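Local coordinates for protein 3-HSA hydroxylase, oxygenase (Rhodococcus sp., PDB 2RFQ) that catalyses, as the oxygenase component of a two-component flavin-dependent monooxygenase, the ortho-hydroxylation of the steroid intermediate 3-HSA during cholesterol breakdown, at residues A97-S100 / Q101-E105; F169-P172 / R173-R177; V200-T204 / H205-S209; K211-N215 / L216-G220. All coordinates share one frame; numbering follows the deposited sequence. Where two conformers were deposited one is given.

The four contacts are short-range turns and caps: contacts 1, 3 and 4 cluster where the helical N-terminal region meets the beta domain, with contact 2 farther out at a strand end of that domain. Contact 1 starts helix 101-108 with a serine cap, whereas contact 4 closes helix 210-214 with a Schellman motif; a backbone hydrogen bond from G220 N to L98 O joins them. Contacts 2 and 3 share one sheet through neighbouring strands 162-172 and 207-209. L170, on the strand of contact 2, packs on F99 and A103 of contact 1; L208 reaches contacts 1 and 4. Contact 3 is largely surface, the others partly buried. Sulfonate binding sets contact 2 apart, and bound water contact 4.

Contact 1 of 4, residues A97-S100 / Q101-E105; sequences ALFS and QQAQE
S100 and Q104 bind the loop after helix 80-96 to the first turn of helix 101-108, with the A103 methyl packed against S100 and F99. S100 is the N-cap: its OG accepts from A103 N at 3.0 Å, with an N-H...O angle of 156°. With chi1 at 69°, the hydroxyl lies between the backbone N and the carbonyl carbon, turned over the open end of the helix. The same residue starts the regular bonding of the helix, because S100 O takes Q104 N at 3.1 Å along a nearly straight path.

Q104 then reaches back past the cap. Its chain is extended beyond CG, and NE2 donates to F99 O at 2.9 Å; that oxygen lies close to the amide plane of Q104, whereas NE2 stands above the plane of the F99 carbonyl. The other end of the amide, OE1, is held by W58 and N224, which fixes the rotation of the group. A103 turns its methyl toward the loop, CB lying 3.4 Å from S100 OG and 3.8 Å from F99 CB, while the F99 ring runs on toward L170 and L208.

S100 OG also bonds to H205 O, from the turn between two strands of the beta domain. One hydroxyl thus ties helix to sheet, and side chains satisfy main-chain atoms of this partly buried joint: A103 N through S100 OG, F99 O through Q104 NE2.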
# COMPACT_ATOMS: atom_id res chain seq x y z
N ALA A 97 32.46 -14.20 -22.40
CA ALA A 97 33.14 -13.28 -23.32
C ALA A 97 34.23 -12.45 -22.63
O ALA A 97 35.10 -11.91 -23.29
CB ALA A 97 32.13 -12.34 -23.96
N LEU A 98 34.12 -12.34 -21.30
CA LEU A 98 35.05 -11.55 -20.50
C LEU A 98 36.24 -12.38 -20.02
O LEU A 98 37.28 -11.81 -19.67
CB LEU A 98 34.34 -10.89 -19.31
CG LEU A 98 33.10 -10.03 -19.60
CD1 LEU A 98 32.41 -9.61 -18.30
CD2 LEU A 98 33.50 -8.81 -20.39
N PHE A 99 36.10 -13.70 -20.02
CA PHE A 99 37.20 -14.58 -19.64
C PHE A 99 38.28 -14.53 -20.74
O PHE A 99 38.04 -14.02 -21.85
CB PHE A 99 36.76 -16.04 -19.47
CG PHE A 99 36.08 -16.34 -18.14
CD1 PHE A 99 36.69 -17.18 -17.20
CD2 PHE A 99 34.80 -15.84 -17.87
CE1 PHE A 99 36.02 -17.51 -15.98
CE2 PHE A 99 34.14 -16.15 -16.66
CZ PHE A 99 34.74 -17.00 -15.73
N SER A 100 39.44 -15.09 -20.42
CA SER A 100 40.53 -15.17 -21.39
C SER A 100 40.06 -15.85 -22.68
O SER A 100 39.16 -16.72 -22.66
CB SER A 100 41.70 -15.96 -20.78
OG SER A 100 41.33 -17.33 -20.65
N GLN A 101 40.71 -15.48 -23.78
CA GLN A 101 40.46 -16.12 -25.06
C GLN A 101 40.62 -17.64 -24.93
O GLN A 101 39.85 -18.41 -25.53
CB GLN A 101 41.42 -15.58 -26.12
CG GLN A 101 41.29 -16.25 -27.47
CD GLN A 101 40.03 -15.87 -28.22
OE1 GLN A 101 39.48 -14.78 -28.03
NE2 GLN A 101 39.56 -16.78 -29.09
N GLN A 102 41.60 -18.07 -24.14
CA GLN A 102 41.87 -19.50 -24.00
C GLN A 102 40.71 -20.21 -23.33
O GLN A 102 40.33 -21.31 -23.73
CB GLN A 102 43.16 -19.72 -23.21
CG GLN A 102 43.60 -21.17 -23.13
CD GLN A 102 44.87 -21.34 -22.27
OE1 GLN A 102 45.55 -20.35 -21.94
NE2 GLN A 102 45.19 -22.58 -21.91
N ALA A 103 40.12 -19.57 -22.31
CA ALA A 103 38.94 -20.13 -21.63
C ALA A 103 37.75 -20.26 -22.60
O ALA A 103 37.06 -21.29 -22.64
CB ALA A 103 38.55 -19.28 -20.44
N GLN A 104 37.54 -19.24 -23.42
CA GLN A 104 36.46 -19.31 -24.43
C GLN A 104 36.71 -20.43 -25.44
O GLN A 104 35.79 -21.13 -25.83
CB GLN A 104 36.33 -17.99 -25.18
CG GLN A 104 35.93 -16.82 -24.30
CD GLN A 104 36.13 -15.50 -25.02
OE1 GLN A 104 35.59 -15.30 -26.11
NE2 GLN A 104 36.95 -14.62 -24.44
N GLU A 105 37.97 -20.59 -25.86
CA GLU A 105 38.35 -21.68 -26.74
C GLU A 105 38.09 -23.04 -26.05
O GLU A 105 37.57 -23.97 -26.68
CB GLU A 105 39.81 -21.54 -27.17
CG GLU A 105 40.33 -22.73 -28.00
CD GLU A 105 39.81 -22.76 -29.44
OE1 GLU A 105 39.45 -21.69 -29.99
OE2 GLU A 105 39.78 -23.87 -30.03

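Contact 2 of 4, residues F169-P172 / R173-R177; sequences FLIP and REDYR. With 1PS (3-pyridinium-1-ylpropane-1-sulfonate), chain F.
I171, P172 and Y176 form the tight side of this turn, where strand 162-172 ends in a short 3-10 segment. P172 O accepts D175 N at 2.9 Å, the donor standing above the carbonyl plane, and Y176 N follows with a bond to R173 O at 3.2 Å. The Y176 ring meets the strand edge-on: CE2 lies 3.3 Å from I171 O, near the ring plane, while R173 CA sits over one face toward the rim. A chi1 of 59° folds the ring back over the turn. I171 CG2 packs between D175 CB (3.7 Å) and Y176 CD2, and D175 OD2 lies 3.5 Å from P172 CG.

E174 is looser: its CG only grazes P172 CG at 4.0 Å and its carboxylate lies at the exposed surface. R173 also leaves the turn, on an extended chain, but is firmly held. It grips the sulfonate of the bound 1PS through two nearly straight bonds, NE to O3 at 3.0 Å and NH2 to O2 at 2.7 Å, while D146 takes a salt bridge from the same NH2 and A148 O a bond from NH1.

I171 and Y176 pack on V197 of strand 193-198, P172 on W150 of strand 150-159, and I171 on V202 of strand 200-203.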
# COMPACT_ATOMS: atom_id res chain seq x y z
N PHE A 169 35.02 -19.22 -10.90
CA PHE A 169 35.79 -20.36 -11.38
C PHE A 169 35.01 -21.05 -12.48
O PHE A 169 33.86 -21.48 -12.27
CB PHE A 169 36.02 -21.35 -10.23
CG PHE A 169 36.69 -20.74 -9.03
CD1 PHE A 169 38.08 -20.55 -9.00
CD2 PHE A 169 35.94 -20.35 -7.93
CE1 PHE A 169 38.68 -19.97 -7.89
CE2 PHE A 169 36.55 -19.78 -6.79
CZ PHE A 169 37.91 -19.59 -6.78
N LEU A 170 35.63 -21.19 -13.66
CA LEU A 170 35.00 -21.90 -14.78
C LEU A 170 35.45 -23.36 -14.73
O LEU A 170 36.65 -23.65 -14.83
CB LEU A 170 35.42 -21.26 -16.13
CG LEU A 170 35.04 -21.99 -17.43
CD1 LEU A 170 33.53 -22.03 -17.68
CD2 LEU A 170 35.79 -21.33 -18.63
N ILE A 171 34.49 -24.27 -14.55
CA ILE A 171 34.79 -25.68 -14.32
C ILE A 171 33.96 -26.56 -15.26
O ILE A 171 32.75 -26.32 -15.41
CB ILE A 171 34.49 -26.07 -12.84
CG1 ILE A 171 35.23 -25.11 -11.90
CG2 ILE A 171 34.87 -27.54 -12.58
CD1 ILE A 171 35.25 -25.50 -10.38
N PRO A 172 34.61 -27.55 -15.93
CA PRO A 172 33.81 -28.38 -16.81
C PRO A 172 33.04 -29.44 -16.05
O PRO A 172 33.43 -29.84 -14.96
CB PRO A 172 34.87 -29.04 -17.71
CG PRO A 172 36.06 -29.21 -16.76
CD PRO A 172 36.05 -27.93 -15.94
N ARG A 173 31.95 -29.93 -16.64
CA ARG A 173 31.09 -30.88 -15.95
C ARG A 173 31.75 -32.21 -15.56
O ARG A 173 31.31 -32.84 -14.62
CB ARG A 173 29.80 -31.11 -16.75
CG ARG A 173 28.74 -31.89 -16.00
CD ARG A 173 27.41 -31.60 -16.61
NE ARG A 173 26.41 -32.49 -16.06
CZ ARG A 173 25.13 -32.49 -16.43
NH1 ARG A 173 24.71 -31.61 -17.34
NH2 ARG A 173 24.28 -33.38 -15.87
N GLU A 174 32.81 -32.61 -16.26
CA GLU A 174 33.50 -33.85 -15.90
C GLU A 174 34.14 -33.71 -14.50
O GLU A 174 34.43 -34.72 -13.85
CB GLU A 174 34.56 -34.19 -16.95
CG GLU A 174 35.68 -33.17 -17.02
CD GLU A 174 36.53 -33.29 -18.26
OE1 GLU A 174 35.96 -33.40 -19.38
OE2 GLU A 174 37.76 -33.23 -18.13
N ASP A 175 34.31 -32.47 -14.05
CA ASP A 175 34.92 -32.18 -12.75
C ASP A 175 33.95 -31.90 -11.60
O ASP A 175 34.38 -31.59 -10.48
CB ASP A 175 35.94 -31.04 -12.86
CG ASP A 175 37.19 -31.43 -13.63
OD1 ASP A 175 37.49 -32.65 -13.73
OD2 ASP A 175 37.88 -30.50 -14.12
N TYR A 176 32.65 -31.97 -11.87
CA TYR A 176 31.69 -31.77 -10.77
C TYR A 176 30.53 -32.73 -10.82
O TYR A 176 30.30 -33.38 -11.83
CB TYR A 176 31.20 -30.32 -10.69
CG TYR A 176 30.51 -29.74 -11.90
CD1 TYR A 176 29.16 -30.02 -12.20
CD2 TYR A 176 31.19 -28.84 -12.71
CE1 TYR A 176 28.52 -29.42 -13.29
CE2 TYR A 176 30.57 -28.24 -13.81
CZ TYR A 176 29.24 -28.54 -14.10
OH TYR A 176 28.67 -27.93 -15.21
N ARG A 177 29.80 -32.81 -9.71
CA ARG A 177 28.61 -33.66 -9.59
C ARG A 177 27.40 -32.77 -9.32
O ARG A 177 27.50 -31.79 -8.58
CB ARG A 177 28.81 -34.64 -8.42
CG ARG A 177 27.73 -35.67 -8.27
CD ARG A 177 27.94 -36.52 -7.01
NE ARG A 177 27.53 -35.86 -5.77
CZ ARG A 177 28.34 -35.54 -4.76
NH1 ARG A 177 29.63 -35.83 -4.83
NH2 ARG A 177 27.84 -34.97 -3.67
S1 1PS F . 26.44 -35.19 -13.29
O1 1PS F . 26.43 -35.26 -11.80
O2 1PS F . 25.07 -34.90 -13.79
O3 1PS F . 27.39 -34.17 -13.83

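Contact 3 of 4, residues V200-T204 / H205-S209; sequences VFVPT and HRVLS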
# COMPACT_ATOMS: atom_id res chain seq x y z
N VAL A 200 39.26 -29.94 -6.85
CA VAL A 200 39.41 -29.80 -8.29
C VAL A 200 40.39 -28.71 -8.66
O VAL A 200 40.32 -27.60 -8.14
CB VAL A 200 38.02 -29.51 -8.94
CG1 VAL A 200 38.17 -29.02 -10.38
CG2 VAL A 200 37.10 -30.74 -8.85
N PHE A 201 41.32 -29.03 -9.57
CA PHE A 201 42.26 -28.06 -10.07
C PHE A 201 41.57 -27.22 -11.13
O PHE A 201 41.01 -27.77 -12.08
CB PHE A 201 43.49 -28.73 -10.66
CG PHE A 201 44.42 -27.77 -11.31
CD1 PHE A 201 45.17 -26.91 -10.53
CD2 PHE A 201 44.51 -27.68 -12.70
CE1 PHE A 201 46.01 -25.99 -11.11
CE2 PHE A 201 45.36 -26.75 -13.30
CZ PHE A 201 46.10 -25.89 -12.51
N VAL A 202 41.64 -25.90 -10.97
CA VAL A 202 41.13 -24.95 -11.95
C VAL A 202 42.30 -24.06 -12.39
O VAL A 202 42.89 -23.36 -11.56
CB VAL A 202 39.98 -24.11 -11.37
CG1 VAL A 202 39.48 -23.09 -12.43
CG2 VAL A 202 38.81 -25.04 -10.92
N PRO A 203 42.66 -24.11 -13.69
CA PRO A 203 43.82 -23.33 -14.15
C PRO A 203 43.55 -21.83 -14.16
O PRO A 203 42.40 -21.40 -14.34
CB PRO A 203 44.04 -23.83 -15.58
CG PRO A 203 42.67 -24.27 -16.01
CD PRO A 203 42.04 -24.88 -14.79
N THR A 204 44.60 -21.04 -13.96
CA THR A 204 44.56 -19.58 -13.94
C THR A 204 43.69 -18.97 -15.03
O THR A 204 42.87 -18.08 -14.77
CB THR A 204 45.98 -19.00 -14.03
OG1 THR A 204 46.74 -19.48 -12.92
CG2 THR A 204 45.94 -17.47 -14.01
N HIS A 205 43.85 -19.45 -16.27
CA HIS A 205 43.14 -18.84 -17.40
C HIS A 205 41.62 -19.03 -17.33
O HIS A 205 40.89 -18.35 -18.04
CB HIS A 205 43.71 -19.31 -18.75
CG HIS A 205 43.32 -20.71 -19.13
ND1 HIS A 205 44.02 -21.82 -18.71
CD2 HIS A 205 42.31 -21.17 -19.90
CE1 HIS A 205 43.45 -22.91 -19.20
NE2 HIS A 205 42.41 -22.54 -19.93
N ARG A 206 41.18 -19.94 -16.48
CA ARG A 206 39.75 -20.23 -16.31
C ARG A 206 39.15 -19.56 -15.06
O ARG A 206 38.08 -19.95 -14.59
CB ARG A 206 39.54 -21.74 -16.26
CG ARG A 206 39.77 -22.43 -17.59
CD ARG A 206 39.26 -23.86 -17.50
NE ARG A 206 39.69 -24.67 -18.63
CZ ARG A 206 39.78 -26.00 -18.58
NH1 ARG A 206 39.46 -26.65 -17.46
NH2 ARG A 206 40.18 -26.68 -19.65
N VAL A 207 39.82 -18.52 -14.56
CA VAL A 207 39.31 -17.80 -13.39
C VAL A 207 39.27 -16.30 -13.67
O VAL A 207 40.23 -15.74 -14.20
CB VAL A 207 40.18 -18.11 -12.14
CG1 VAL A 207 39.68 -17.33 -10.92
CG2 VAL A 207 40.16 -19.59 -11.87
N LEU A 208 38.15 -15.66 -13.35
CA LEU A 208 37.99 -14.24 -13.66
C LEU A 208 37.51 -13.45 -12.45
O LEU A 208 36.48 -13.77 -11.87
CB LEU A 208 36.99 -14.05 -14.80
CG LEU A 208 36.68 -12.60 -15.22
CD1 LEU A 208 37.91 -11.87 -15.74
CD2 LEU A 208 35.59 -12.59 -16.29
N SER A 209 38.26 -12.41 -12.09
CA SER A 209 37.90 -11.58 -10.96
C SER A 209 36.79 -10.59 -11.32
O SER A 209 36.84 -9.96 -12.36
CB SER A 209 39.13 -10.79 -10.49
OG SER A 209 38.73 -9.82 -9.54
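H205 lays its imidazole beside the P203 ring, CE1 meeting P203 CG at 3.6 Å. With chi1 at 75°, the imidazole swings back over the turn, and R206 CG comes over one of its faces, toward the rim. NE2 is bonded to D106, so a carboxylate from helix 101-108 fixes how the ring is turned.

R206 closes the turn: its N donates to P203 O at 2.9 Å, from above the carbonyl plane. Its side chain is stretched from CG to NE and runs alongside the proline, with CD 3.7 Å from P203 CG; that proline carbon also lies over one face of the guanidinium. NE forms a salt bridge with the D106 oxygen that serves H205, so one carboxylate oxygen serves two successive residues of the turn. P203 is therefore flanked by the imidazole and by the arginine chain.

The next bond, V207 N to T204 O at 3.1 Å, follows the same i+3 to i pattern, giving two overlapping turns, P203-R206 and T204-V207. They carry the chain between two strands of the acyl-CoA dehydrogenase-like beta domain: strand 200-203 pairs with 132-142, and strand 207-209 with 162-172. V207 points back across the turn, its CG2 meeting V202 CG1 at 3.6 Å, with the two side chains at about a right angle; V207 also packs on F169 and V202 on I171.

L208 faces the other way, onto L98 and F99. S209 is the N-cap of helix 210-214: its OG bonds to D165 and makes a weak bond to K211 N.

Contact 4 of 4, residues K211-N215 / L216-G220; sequences KAMSN and LTAPG
T217 N and L216 N bend back into the last turn of helix 210-214 and close it with a Schellman motif. The longer reach is from T217 N to A212 O, 2.9 Å, nearly along the C=O axis. Inside it, L216 N donates to M213 O at 3.0 Å, approaching well above that carbonyl plane. L216 makes the reversal with a positive phi of 55°, a left-handed conformation here adopted by a leucine whose side chain stands outward at the surface, near K230.

Two waters extend the network. M213 O, already used by L216, also receives a proton from the first water at 2.6 Å, and this water weakly accepts from A218 N. The second water takes a bond from N215 ND2 and lies 3.1 Å from T217 OG1, linking the last helical turn to the threonine on the solvent side. N215 N is still held within the helix by K211 O.

The inner side is largely buried packing: M213, a selenomethionine, runs toward L98, L208, W94 and H95, and its CG passes 4.2 Å from A218 CB.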
# COMPACT_ATOMS: atom_id res chain seq x y z
N LYS A 211 36.47 -7.78 -9.87
CA LYS A 211 37.17 -6.49 -9.86
C LYS A 211 37.79 -6.16 -11.22
O LYS A 211 37.73 -5.02 -11.67
CB LYS A 211 38.24 -6.45 -8.75
CG LYS A 211 38.81 -5.05 -8.45
CD LYS A 211 37.68 -4.08 -8.04
CE LYS A 211 38.23 -2.77 -7.47
NZ LYS A 211 37.14 -1.73 -7.40
N ALA A 212 38.37 -7.17 -11.88
CA ALA A 212 38.94 -7.01 -13.23
C ALA A 212 37.85 -6.61 -14.20
O ALA A 212 38.05 -5.79 -15.10
CB ALA A 212 39.60 -8.28 -13.69
N MSE A 213 36.68 -7.22 -14.03
CA MSE A 213 35.55 -6.87 -14.87
C MSE A 213 35.18 -5.40 -14.68
O MSE A 213 35.06 -4.66 -15.67
CB MSE A 213 34.36 -7.78 -14.58
CG MSE A 213 34.56 -9.17 -15.12
SE MSE A 213 33.25 -10.43 -14.40
CE MSE A 213 31.58 -9.39 -14.73
N SER A 214 35.03 -4.99 -13.43
CA SER A 214 34.62 -3.62 -13.11
C SER A 214 35.67 -2.60 -13.53
O SER A 214 35.36 -1.45 -13.84
CB SER A 214 34.30 -3.50 -11.62
OG SER A 214 33.32 -4.45 -11.25
N ASN A 215 36.94 -3.03 -13.54
CA ASN A 215 38.06 -2.19 -13.96
C ASN A 215 38.23 -2.10 -15.49
O ASN A 215 39.17 -1.47 -15.98
CB ASN A 215 39.38 -2.70 -13.36
CG ASN A 215 39.53 -2.37 -11.88
OD1 ASN A 215 38.81 -1.53 -11.33
ND2 ASN A 215 40.47 -3.05 -11.22
N LEU A 216 37.33 -2.76 -16.22
CA LEU A 216 37.46 -2.89 -17.68
C LEU A 216 38.79 -3.49 -18.13
O LEU A 216 39.28 -3.22 -19.25
CB LEU A 216 37.16 -1.55 -18.39
CG LEU A 216 35.72 -1.06 -18.21
CD1 LEU A 216 35.58 0.46 -18.39
CD2 LEU A 216 34.77 -1.81 -19.15
N THR A 217 39.36 -4.33 -17.27
CA THR A 217 40.58 -5.06 -17.59
C THR A 217 40.37 -6.57 -17.80
O THR A 217 41.35 -7.31 -17.93
CB THR A 217 41.71 -4.87 -16.54
OG1 THR A 217 41.31 -5.41 -15.27
CG2 THR A 217 42.09 -3.39 -16.40
N ALA A 218 39.11 -7.03 -17.87
CA ALA A 218 38.87 -8.46 -18.13
C ALA A 218 39.56 -8.82 -19.44
O ALA A 218 39.48 -8.04 -20.41
CB ALA A 218 37.37 -8.77 -18.20
N PRO A 219 40.27 -9.97 -19.48
CA PRO A 219 41.10 -10.29 -20.65
C PRO A 219 40.33 -10.52 -21.95
O PRO A 219 40.91 -10.34 -23.03
CB PRO A 219 41.85 -11.57 -20.22
CG PRO A 219 41.02 -12.16 -19.15
CD PRO A 219 40.38 -11.00 -18.43
N GLY A 220 39.06 -10.93 -21.84
CA GLY A 220 38.23 -11.20 -23.04
C GLY A 220 37.90 -9.96 -23.85
O GLY A 220 37.53 -10.06 -25.02
O HOH W 1 36.04 -5.75 -17.86
O HOH W 2 42.51 -5.31 -12.41